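Long-range contacts in O-phospho-L-seryl-tRNA:Cys-tRNA synthase (PDB 5X6B), which probably catalyses the pyridoxal phosphate-dependent conversion of O-phosphoserine carried on tRNA(Cys) into cysteine in a methanogenic archaeon: residues G121-K126 and H147-V152; C134-Y139 and R156-V161; V140-N145 and L196-H201; L227-Y232 and F248-G253. All blocks are in the same frame, centred on the assembly; numbering follows the deposited sequence.

Contact 1 of 4, residues G121-K126 and H147-V152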
# COMPACT_ATOMS: atom_id res chain seq x y z
N GLY B 121 -2.73 -6.77 9.77
CA GLY B 121 -2.58 -6.00 10.99
C GLY B 121 -2.29 -6.84 12.22
O GLY B 121 -2.18 -8.07 12.14
N ALA B 122 -2.16 -6.17 13.36
CA ALA B 122 -1.88 -6.85 14.62
C ALA B 122 -3.10 -7.62 15.12
O ALA B 122 -2.96 -8.64 15.79
CB ALA B 122 -1.42 -5.84 15.66
N ARG B 123 -4.29 -7.13 14.79
CA ARG B 123 -5.54 -7.83 15.06
C ARG B 123 -5.47 -9.26 14.55
O ARG B 123 -5.55 -10.22 15.32
CB ARG B 123 -6.72 -7.12 14.39
CG ARG B 123 -7.12 -5.79 15.01
CD ARG B 123 -7.96 -4.97 14.04
NE ARG B 123 -8.49 -3.74 14.63
CZ ARG B 123 -7.84 -2.59 14.66
NH1 ARG B 123 -6.62 -2.48 14.14
NH2 ARG B 123 -8.40 -1.52 15.21
N GLU B 124 -5.32 -9.39 13.24
CA GLU B 124 -5.35 -10.69 12.57
C GLU B 124 -4.24 -11.61 13.07
O GLU B 124 -4.43 -12.82 13.15
CB GLU B 124 -5.24 -10.51 11.05
CG GLU B 124 -6.43 -9.79 10.42
CD GLU B 124 -7.68 -10.67 10.32
OE1 GLU B 124 -7.64 -11.85 10.74
OE2 GLU B 124 -8.71 -10.17 9.81
N GLY B 125 -3.09 -11.02 13.39
CA GLY B 125 -1.97 -11.79 13.91
C GLY B 125 -2.30 -12.45 15.23
O GLY B 125 -1.92 -13.59 15.48
N LYS B 126 -3.03 -11.73 16.08
CA LYS B 126 -3.46 -12.26 17.36
C LYS B 126 -4.47 -13.38 17.15
O LYS B 126 -4.33 -14.47 17.71
CB LYS B 126 -4.08 -11.18 18.24
CG LYS B 126 -3.16 -10.05 18.65
CD LYS B 126 -3.98 -8.99 19.35
CE LYS B 126 -3.17 -7.77 19.68
NZ LYS B 126 -4.04 -6.72 20.27
N HIS B 147 -5.09 -3.89 24.47
CA HIS B 147 -5.91 -3.28 23.43
C HIS B 147 -7.18 -4.10 23.22
O HIS B 147 -7.15 -5.33 23.30
CB HIS B 147 -5.12 -3.18 22.13
CG HIS B 147 -5.73 -2.27 21.12
ND1 HIS B 147 -6.44 -2.73 20.03
CD2 HIS B 147 -5.74 -0.91 21.02
CE1 HIS B 147 -6.86 -1.70 19.31
NE2 HIS B 147 -6.45 -0.59 19.90
N TYR B 148 -8.29 -3.42 22.94
CA TYR B 148 -9.59 -4.07 22.83
C TYR B 148 -9.58 -5.22 21.83
O TYR B 148 -10.34 -6.18 21.97
CB TYR B 148 -10.68 -3.05 22.45
CG TYR B 148 -10.67 -2.59 21.00
CD1 TYR B 148 -11.34 -3.33 20.01
CD2 TYR B 148 -10.03 -1.43 20.61
CE1 TYR B 148 -11.34 -2.92 18.70
CE2 TYR B 148 -10.03 -1.01 19.30
CZ TYR B 148 -10.68 -1.76 18.34
OH TYR B 148 -10.69 -1.35 17.02
N THR B 149 -8.72 -5.13 20.82
CA THR B 149 -8.64 -6.17 19.81
C THR B 149 -8.09 -7.48 20.37
O THR B 149 -8.28 -8.53 19.78
CB THR B 149 -7.76 -5.73 18.63
OG1 THR B 149 -6.42 -5.46 19.08
CG2 THR B 149 -8.33 -4.49 17.98
N SER B 150 -7.41 -7.41 21.51
CA SER B 150 -6.95 -8.64 22.16
C SER B 150 -8.15 -9.37 22.75
O SER B 150 -8.23 -10.60 22.70
CB SER B 150 -5.92 -8.33 23.24
OG SER B 150 -4.72 -7.85 22.67
N TYR B 151 -9.09 -8.60 23.28
CA TYR B 151 -10.33 -9.15 23.82
C TYR B 151 -11.24 -9.68 22.71
O TYR B 151 -11.76 -10.79 22.79
CB TYR B 151 -11.07 -8.10 24.64
CG TYR B 151 -10.28 -7.62 25.84
CD1 TYR B 151 -10.33 -8.31 27.04
CD2 TYR B 151 -9.49 -6.48 25.76
CE1 TYR B 151 -9.62 -7.88 28.14
CE2 TYR B 151 -8.76 -6.04 26.86
CZ TYR B 151 -8.83 -6.75 28.04
OH TYR B 151 -8.12 -6.32 29.14
N VAL B 152 -11.42 -8.87 21.67
CA VAL B 152 -12.32 -9.21 20.57
C VAL B 152 -11.80 -10.42 19.79
O VAL B 152 -12.58 -11.28 19.38
CB VAL B 152 -12.53 -8.02 19.62
CG1 VAL B 152 -13.49 -8.38 18.50
CG2 VAL B 152 -13.06 -6.82 20.40
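Arg123 and Thr149 mark the closest backbone approach of two roughly parallel helices, their CA atoms 5.9 Å apart; the axes of helix segments 122-126 and 148-152 come within 9.4 Å and run at 36° to each other. At that spacing, long side chains of one helix reach short polar ones of the other. Lys126, extended beyond CG, brings NZ to two hydroxyls at once, Thr149 OG1 at 2.9 Å and Ser150 OG at 2.7 Å. Thr149 OG1 is also hydrogen-bonded to His147 ND1, which ties the lysine to the start of its partner helix. The setting is the cofactor site of a fold-type I pyridoxal phosphate enzyme: Gly121 is the N-cap of its helix, and the backbone N atoms of Ala122 and Arg123 hold the phosphate of the cofactor on Lys255. The Arg123 side chain crosses that of Thr149 at about a right angle, with Thr149 CG2 over one guanidinium face, 3.4 Å from Arg123 NE. Arg123 NH2 donates to Tyr148 OH at 2.9 Å, with the hydroxyl near the guanidinium plane. Replacing Arg123 by an alanine would probably leave Tyr148 OH without this donor and the Thr149 methyl without its guanidinium cover. Leu291 of the second subunit packs on Thr149 beside them.

Contact 2 of 4, residues C134-Y139 and R156-V161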
# COMPACT_ATOMS: atom_id res chain seq x y z
N CYS B 134 -4.14 -22.17 20.49
CA CYS B 134 -5.09 -22.48 21.53
C CYS B 134 -6.20 -23.38 21.02
O CYS B 134 -6.55 -23.35 19.84
CB CYS B 134 -5.69 -21.20 22.11
SG CYS B 134 -4.46 -19.98 22.60
N LYS B 135 -6.75 -24.20 21.91
CA LYS B 135 -7.96 -24.96 21.61
C LYS B 135 -9.13 -24.25 22.28
O LYS B 135 -8.94 -23.59 23.31
CB LYS B 135 -7.83 -26.41 22.09
CG LYS B 135 -7.66 -27.41 20.95
CD LYS B 135 -8.59 -27.10 19.78
CE LYS B 135 -8.51 -28.16 18.69
NZ LYS B 135 -7.25 -28.07 17.90
N GLU B 136 -10.32 -24.37 21.71
CA GLU B 136 -11.47 -23.57 22.15
C GLU B 136 -11.77 -23.77 23.64
O GLU B 136 -11.73 -24.88 24.16
CB GLU B 136 -12.72 -23.90 21.32
CG GLU B 136 -12.73 -25.29 20.67
CD GLU B 136 -13.83 -25.43 19.63
OE1 GLU B 136 -14.72 -24.55 19.58
OE2 GLU B 136 -13.81 -26.41 18.86
N GLY B 137 -12.09 -22.67 24.31
CA GLY B 137 -12.37 -22.72 25.73
C GLY B 137 -11.17 -22.39 26.59
O GLY B 137 -11.31 -22.12 27.78
N ASP B 138 -9.98 -22.41 25.99
CA ASP B 138 -8.75 -22.06 26.70
C ASP B 138 -8.80 -20.64 27.25
O ASP B 138 -9.61 -19.81 26.81
CB ASP B 138 -7.53 -22.21 25.81
CG ASP B 138 -7.09 -23.66 25.65
OD1 ASP B 138 -7.65 -24.53 26.35
OD2 ASP B 138 -6.17 -23.92 24.84
N TYR B 139 -7.94 -20.36 28.21
CA TYR B 139 -7.85 -19.03 28.78
C TYR B 139 -6.65 -18.30 28.21
O TYR B 139 -5.55 -18.85 28.10
CB TYR B 139 -7.77 -19.10 30.31
CG TYR B 139 -9.11 -19.00 31.00
CD1 TYR B 139 -9.55 -17.80 31.54
CD2 TYR B 139 -9.94 -20.11 31.11
CE1 TYR B 139 -10.78 -17.70 32.17
CE2 TYR B 139 -11.18 -20.02 31.73
CZ TYR B 139 -11.59 -18.82 32.27
OH TYR B 139 -12.81 -18.72 32.89
N ARG B 156 -13.52 -14.11 19.40
CA ARG B 156 -13.70 -14.68 18.08
C ARG B 156 -13.08 -16.07 18.00
O ARG B 156 -13.58 -16.95 17.30
CB ARG B 156 -13.09 -13.79 17.00
CG ARG B 156 -13.57 -14.15 15.60
CD ARG B 156 -12.93 -13.30 14.51
NE ARG B 156 -13.53 -13.56 13.21
CZ ARG B 156 -13.06 -13.11 12.05
NH1 ARG B 156 -11.96 -12.37 12.03
NH2 ARG B 156 -13.68 -13.40 10.92
N ALA B 157 -11.99 -16.28 18.73
CA ALA B 157 -11.35 -17.58 18.76
C ALA B 157 -12.00 -18.46 19.83
O ALA B 157 -11.51 -19.54 20.15
CB ALA B 157 -9.86 -17.45 19.02
N LYS B 158 -13.12 -17.97 20.37
CA LYS B 158 -13.88 -18.67 21.40
C LYS B 158 -12.97 -19.07 22.56
O LYS B 158 -12.95 -20.22 22.98
CB LYS B 158 -14.57 -19.90 20.81
CG LYS B 158 -15.59 -19.56 19.73
CD LYS B 158 -16.20 -20.81 19.13
CE LYS B 158 -17.37 -20.47 18.22
NZ LYS B 158 -16.97 -19.57 17.11
N LEU B 159 -12.21 -18.09 23.04
CA LEU B 159 -11.31 -18.30 24.17
C LEU B 159 -11.76 -17.46 25.35
O LEU B 159 -12.46 -16.46 25.18
CB LEU B 159 -9.88 -17.95 23.79
CG LEU B 159 -9.25 -18.81 22.70
CD1 LEU B 159 -7.82 -18.37 22.43
CD2 LEU B 159 -9.30 -20.28 23.07
N ASN B 160 -11.36 -17.89 26.54
CA ASN B 160 -11.65 -17.13 27.76
C ASN B 160 -10.48 -16.21 28.10
O ASN B 160 -9.35 -16.45 27.66
CB ASN B 160 -11.95 -18.08 28.92
CG ASN B 160 -13.23 -18.86 28.70
OD1 ASN B 160 -14.32 -18.38 28.98
ND2 ASN B 160 -13.09 -20.08 28.19
N VAL B 161 -10.75 -15.17 28.87
CA VAL B 161 -9.73 -14.16 29.15
C VAL B 161 -9.64 -13.79 30.62
O VAL B 161 -10.65 -13.51 31.27
CB VAL B 161 -10.00 -12.87 28.33
CG1 VAL B 161 -9.08 -11.75 28.77
CG2 VAL B 161 -9.83 -13.14 26.84
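Three hydrogen bonds join the turn around Gly137 to the chain at Lys158-Asn160, and they illustrate how a loop can be registered before a sheet begins. Gly137 N donates to Lys158 O at 2.9 Å and Asn160 N to Asp138 O at 2.6 Å, both close to the carbonyl axis. The third comes from a side chain: Asn160 ND2 reaches Gly137 O at 2.7 Å, with the oxygen in the amide plane but the donor above the plane of the carbonyl. The turn itself, type II from Lys135 to Asp138, is braced by Asp138 OD2, which accepts from Lys135 N.

A CH-pi contact follows. Asn160 CB sits over the centre of the Tyr139 ring, 3.3 Å from the centroid and 4° off its normal; the amide plane beyond it is tilted 22° from the ring.

Apolar contacts belong to Leu159, whose two methyls divide the work: CD1 touches Cys134 CB at 3.6 Å, while CD2 lies against Asp138 CB at 3.8 Å.

A Schellman motif with Lys158 at its C-prime position ends helix 148-156 here, and the chain enters strand 160-166 beside strand 139-143, completing a beta-alpha-beta crossover; Leu159 also packs on Met130 of helix 122-132.

Contact 3 of 4, residues V140-N145 and L196-H201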
# COMPACT_ATOMS: atom_id res chain seq x y z
N VAL B 140 -6.88 -17.05 27.80
CA VAL B 140 -5.80 -16.16 27.40
C VAL B 140 -5.47 -15.25 28.58
O VAL B 140 -6.33 -14.53 29.08
CB VAL B 140 -6.17 -15.30 26.17
CG1 VAL B 140 -5.14 -14.20 25.96
CG2 VAL B 140 -6.28 -16.18 24.93
N VAL B 141 -4.22 -15.29 29.02
CA VAL B 141 -3.79 -14.43 30.12
C VAL B 141 -3.09 -13.19 29.58
O VAL B 141 -2.04 -13.29 28.94
CB VAL B 141 -2.86 -15.19 31.09
CG1 VAL B 141 -2.38 -14.27 32.20
CG2 VAL B 141 -3.58 -16.40 31.67
N LEU B 142 -3.69 -12.03 29.82
CA LEU B 142 -3.19 -10.76 29.30
C LEU B 142 -3.23 -9.65 30.35
O LEU B 142 -3.93 -9.77 31.36
CB LEU B 142 -3.99 -10.33 28.06
CG LEU B 142 -5.53 -10.41 28.08
CD1 LEU B 142 -6.17 -9.26 28.84
CD2 LEU B 142 -6.08 -10.47 26.67
N ASP B 143 -2.49 -8.58 30.11
CA ASP B 143 -2.47 -7.43 31.02
C ASP B 143 -3.79 -6.66 30.96
O ASP B 143 -4.53 -6.76 29.99
CB ASP B 143 -1.30 -6.50 30.71
CG ASP B 143 -1.33 -5.97 29.28
OD1 ASP B 143 -1.82 -6.69 28.39
OD2 ASP B 143 -0.86 -4.84 29.06
N LYS B 144 -4.07 -5.87 31.99
CA LYS B 144 -5.31 -5.10 32.05
C LYS B 144 -5.28 -3.89 31.13
O LYS B 144 -6.31 -3.25 30.89
CB LYS B 144 -5.60 -4.67 33.49
CG LYS B 144 -6.93 -5.16 34.01
CD LYS B 144 -7.22 -4.68 35.42
CE LYS B 144 -7.30 -5.86 36.38
NZ LYS B 144 -7.92 -5.51 37.69
N ASN B 145 -4.10 -3.57 30.60
CA ASN B 145 -3.94 -2.45 29.68
C ASN B 145 -4.08 -2.88 28.22
O ASN B 145 -3.81 -2.09 27.31
CB ASN B 145 -2.58 -1.78 29.87
CG ASN B 145 -2.58 -0.76 30.97
OD1 ASN B 145 -3.63 -0.37 31.49
ND2 ASN B 145 -1.39 -0.28 31.33
N LEU B 196 -2.56 -19.42 26.12
CA LEU B 196 -1.72 -18.33 25.66
C LEU B 196 -1.48 -17.23 26.69
O LEU B 196 -2.42 -16.76 27.36
CB LEU B 196 -2.33 -17.71 24.40
CG LEU B 196 -1.51 -16.63 23.68
CD1 LEU B 196 -0.20 -17.21 23.19
CD2 LEU B 196 -2.30 -16.03 22.54
N ILE B 197 -0.23 -16.82 26.81
CA ILE B 197 0.13 -15.64 27.60
C ILE B 197 0.39 -14.44 26.67
O ILE B 197 1.18 -14.53 25.73
CB ILE B 197 1.36 -15.89 28.47
CG1 ILE B 197 1.09 -17.06 29.41
CG2 ILE B 197 1.71 -14.65 29.27
CD1 ILE B 197 2.30 -17.49 30.19
N LEU B 198 -0.29 -13.33 26.94
CA LEU B 198 -0.23 -12.16 26.08
C LEU B 198 0.21 -10.91 26.84
O LEU B 198 -0.34 -10.59 27.89
CB LEU B 198 -1.59 -11.93 25.41
CG LEU B 198 -1.74 -10.85 24.33
CD1 LEU B 198 -2.76 -11.30 23.30
CD2 LEU B 198 -2.15 -9.51 24.92
N LEU B 199 1.19 -10.20 26.30
CA LEU B 199 1.64 -8.94 26.90
C LEU B 199 1.60 -7.79 25.90
O LEU B 199 2.28 -7.82 24.88
CB LEU B 199 3.05 -9.08 27.47
CG LEU B 199 3.67 -7.79 28.02
CD1 LEU B 199 2.85 -7.23 29.17
CD2 LEU B 199 5.12 -8.02 28.45
N THR B 200 0.78 -6.79 26.20
CA THR B 200 0.76 -5.57 25.41
C THR B 200 2.05 -4.80 25.69
O THR B 200 2.16 -4.15 26.73
CB THR B 200 -0.46 -4.70 25.73
OG1 THR B 200 -1.65 -5.46 25.53
CG2 THR B 200 -0.50 -3.48 24.83
N HIS B 201 3.00 -4.88 24.77
CA HIS B 201 4.35 -4.34 25.00
C HIS B 201 4.33 -2.86 25.34
O HIS B 201 5.04 -2.41 26.24
CB HIS B 201 5.23 -4.58 23.78
CG HIS B 201 6.69 -4.51 24.07
ND1 HIS B 201 7.66 -4.62 23.09
CD2 HIS B 201 7.36 -4.34 25.24
CE1 HIS B 201 8.85 -4.53 23.64
NE2 HIS B 201 8.70 -4.36 24.94
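Val141 and Leu198 are hydrogen-bonded partners in two parallel strands, 139-143 and 194-200, of the seven-stranded mixed sheet that forms the core of the large domain in fold-type I pyridoxal phosphate enzymes. The short segments keep 4.6 Å between their axes, and their directions differ by 16°. Val141 N donates to Leu196 O at 2.9 Å, and Val141 O accepts from Leu198 N at 2.7 Å, so Val141 spends both its polar backbone atoms on the neighbouring strand, bracketing Ile197, its bridge partner. On one face of the sheet Val140 CG1 approaches Leu198 CB, and Leu142 CB lies 3.7 Å from Leu198 CD2. On the other face, Val141 and Ile197 both pack against Tyr180 of helix 179-188.

Where the strands end, polar groups take over, and Asp143 shows how. From CB the chain turns back between the backbone N and the carbonyl carbon (chi1 58°), a torsion that directs the carboxylate across the Thr200 side chain at about a right angle. Asp143 CG lies 3.8 Å from Thr200 N, with Leu199 CD1 farther off. Beyond it the oxygens divide: Asp143 OD1, through its syn lone pair, accepts from Thr200 OG1 at 3.1 Å and, weakly, from Thr200 N. A leucine in place of Asp143 would probably leave the Thr200 hydroxyl and N-H without this shared acceptor, and the end of strand 194-200 less firmly joined to its neighbour. The other oxygen makes no such bond across the contact; Asp143 OD2 rests 3.4 Å from Thr200 CB.

Contact 4 of 4, residues L227-Y232 and F248-G253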
# COMPACT_ATOMS: atom_id res chain seq x y z
N LEU B 227 2.76 -14.65 23.51
CA LEU B 227 2.61 -13.68 22.42
C LEU B 227 2.83 -12.26 22.93
O LEU B 227 2.11 -11.78 23.81
CB LEU B 227 1.23 -13.79 21.78
CG LEU B 227 0.78 -12.59 20.94
CD1 LEU B 227 1.64 -12.43 19.71
CD2 LEU B 227 -0.68 -12.70 20.57
N LEU B 228 3.84 -11.59 22.37
CA LEU B 228 4.11 -10.20 22.71
C LEU B 228 3.48 -9.27 21.68
O LEU B 228 3.86 -9.28 20.50
CB LEU B 228 5.62 -9.96 22.80
CG LEU B 228 6.11 -8.56 23.16
CD1 LEU B 228 5.60 -8.12 24.53
CD2 LEU B 228 7.63 -8.50 23.11
N ASN B 229 2.50 -8.48 22.11
CA ASN B 229 1.85 -7.53 21.21
C ASN B 229 2.73 -6.33 20.96
O ASN B 229 2.70 -5.35 21.71
CB ASN B 229 0.50 -7.07 21.77
CG ASN B 229 -0.23 -6.14 20.82
OD1 ASN B 229 0.14 -6.01 19.66
ND2 ASN B 229 -1.27 -5.49 21.32
N CYS B 230 3.51 -6.39 19.89
CA CYS B 230 4.44 -5.32 19.57
C CYS B 230 3.86 -4.27 18.64
O CYS B 230 4.59 -3.54 17.98
CB CYS B 230 5.70 -5.91 18.97
SG CYS B 230 6.71 -6.77 20.17
N ALA B 231 2.53 -4.20 18.59
CA ALA B 231 1.88 -3.02 18.07
C ALA B 231 2.40 -1.88 18.92
O ALA B 231 2.46 -2.02 20.14
CB ALA B 231 0.37 -3.13 18.14
N TYR B 232 2.80 -0.78 18.29
CA TYR B 232 3.34 0.41 18.97
C TYR B 232 4.78 0.29 19.46
O TYR B 232 5.28 1.24 20.06
CB TYR B 232 2.48 0.82 20.17
CG TYR B 232 1.48 1.92 19.91
CD1 TYR B 232 1.79 2.99 19.08
CD2 TYR B 232 0.24 1.90 20.53
CE1 TYR B 232 0.87 3.99 18.85
CE2 TYR B 232 -0.68 2.90 20.32
CZ TYR B 232 -0.36 3.95 19.48
OH TYR B 232 -1.28 4.95 19.26
N PHE B 248 5.66 -15.67 19.99
CA PHE B 248 5.03 -14.94 18.91
C PHE B 248 5.20 -13.44 19.08
O PHE B 248 5.25 -12.92 20.20
CB PHE B 248 3.54 -15.28 18.83
CG PHE B 248 3.25 -16.74 18.86
CD1 PHE B 248 3.42 -17.52 17.73
CD2 PHE B 248 2.79 -17.34 20.03
CE1 PHE B 248 3.15 -18.87 17.76
CE2 PHE B 248 2.52 -18.69 20.06
CZ PHE B 248 2.70 -19.46 18.93
N ILE B 249 5.29 -12.74 17.95
CA ILE B 249 5.28 -11.28 17.94
C ILE B 249 4.36 -10.79 16.84
O ILE B 249 4.49 -11.18 15.68
CB ILE B 249 6.69 -10.70 17.73
CG1 ILE B 249 7.58 -11.00 18.93
CG2 ILE B 249 6.61 -9.20 17.51
CD1 ILE B 249 9.00 -10.55 18.75
N VAL B 250 3.42 -9.93 17.20
CA VAL B 250 2.61 -9.25 16.20
C VAL B 250 3.06 -7.80 16.06
O VAL B 250 3.33 -7.12 17.06
CB VAL B 250 1.11 -9.32 16.52
CG1 VAL B 250 0.62 -10.76 16.42
CG2 VAL B 250 0.82 -8.73 17.89
N ALA B 251 3.17 -7.34 14.82
CA ALA B 251 3.54 -5.96 14.56
C ALA B 251 2.45 -5.29 13.73
O ALA B 251 1.75 -5.95 12.97
CB ALA B 251 4.88 -5.89 13.84
N SER B 252 2.32 -3.97 13.89
CA SER B 252 1.36 -3.21 13.10
C SER B 252 2.09 -2.30 12.12
O SER B 252 2.85 -1.42 12.51
CB SER B 252 0.46 -2.39 14.01
OG SER B 252 -0.55 -1.74 13.25
N GLY B 253 1.85 -2.53 10.83
CA GLY B 253 2.50 -1.75 9.79
C GLY B 253 2.01 -0.31 9.76
O GLY B 253 2.81 0.63 9.70
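Asn229 and Val250 meet through two torsions: the amide carbon of Asn229 stands anti to its own backbone N (chi1 -177°), and Val250 turns CG2 into the position between backbone N and carbonyl carbon. Asn229 OD1 consequently lies 3.3 Å from Val250 CG2, and the two side chains cross at a slant. Asn229 OD1 also accepts from Ala231 N at 3.2 Å, an Asx turn whose donor approaches from above the carbonyl plane of the amide. Beside it the parallel strands 226-229 and 248-252 pair through Leu228 N to Phe248 O at 2.9 Å, while the bonds from Val250 N to Leu228 O and from Cys230 N to Val250 O are weak. Apolar groups fill both faces: Leu227 CD1 reaches Phe248 CB at 3.5 Å and touches Val250 CG1, and on the reverse side Cys230 SG meets Ile249 CG2 at 3.6 Å.

The cofactor on Lys255 is held by both strands, its ring nitrogen N1 by Asn229 ND2 and its phosphate by Ser252 OG. With OD1 engaged by the Asx turn, the amide nitrogen faces N1; an N-H given to N1 is consistent with a ring nitrogen acting as acceptor, in contrast to the aspartate pairing of many fold-type I enzymes.

From the N terminus, helix 122-132 opens contact 1, the loop before strand 139-143 opens contact 2, and that strand opens contact 3 before any of the three has closed. Contact 1 then closes on helix 148-156, contact 2 at the start of strand 160-166 and contact 3 on strand 194-200, so each crosses the other two. Contact 4 follows in series, closing a short connection between strands 226-229 and 248-252. Contacts 2, 3 and 4 tie neighbouring strands of one sheet, with 194-200 and 226-229 side by side between contacts 3 and 4. Contact 1 joins two helices that pack on that sheet, and contacts 1 and 4 both border the cofactor.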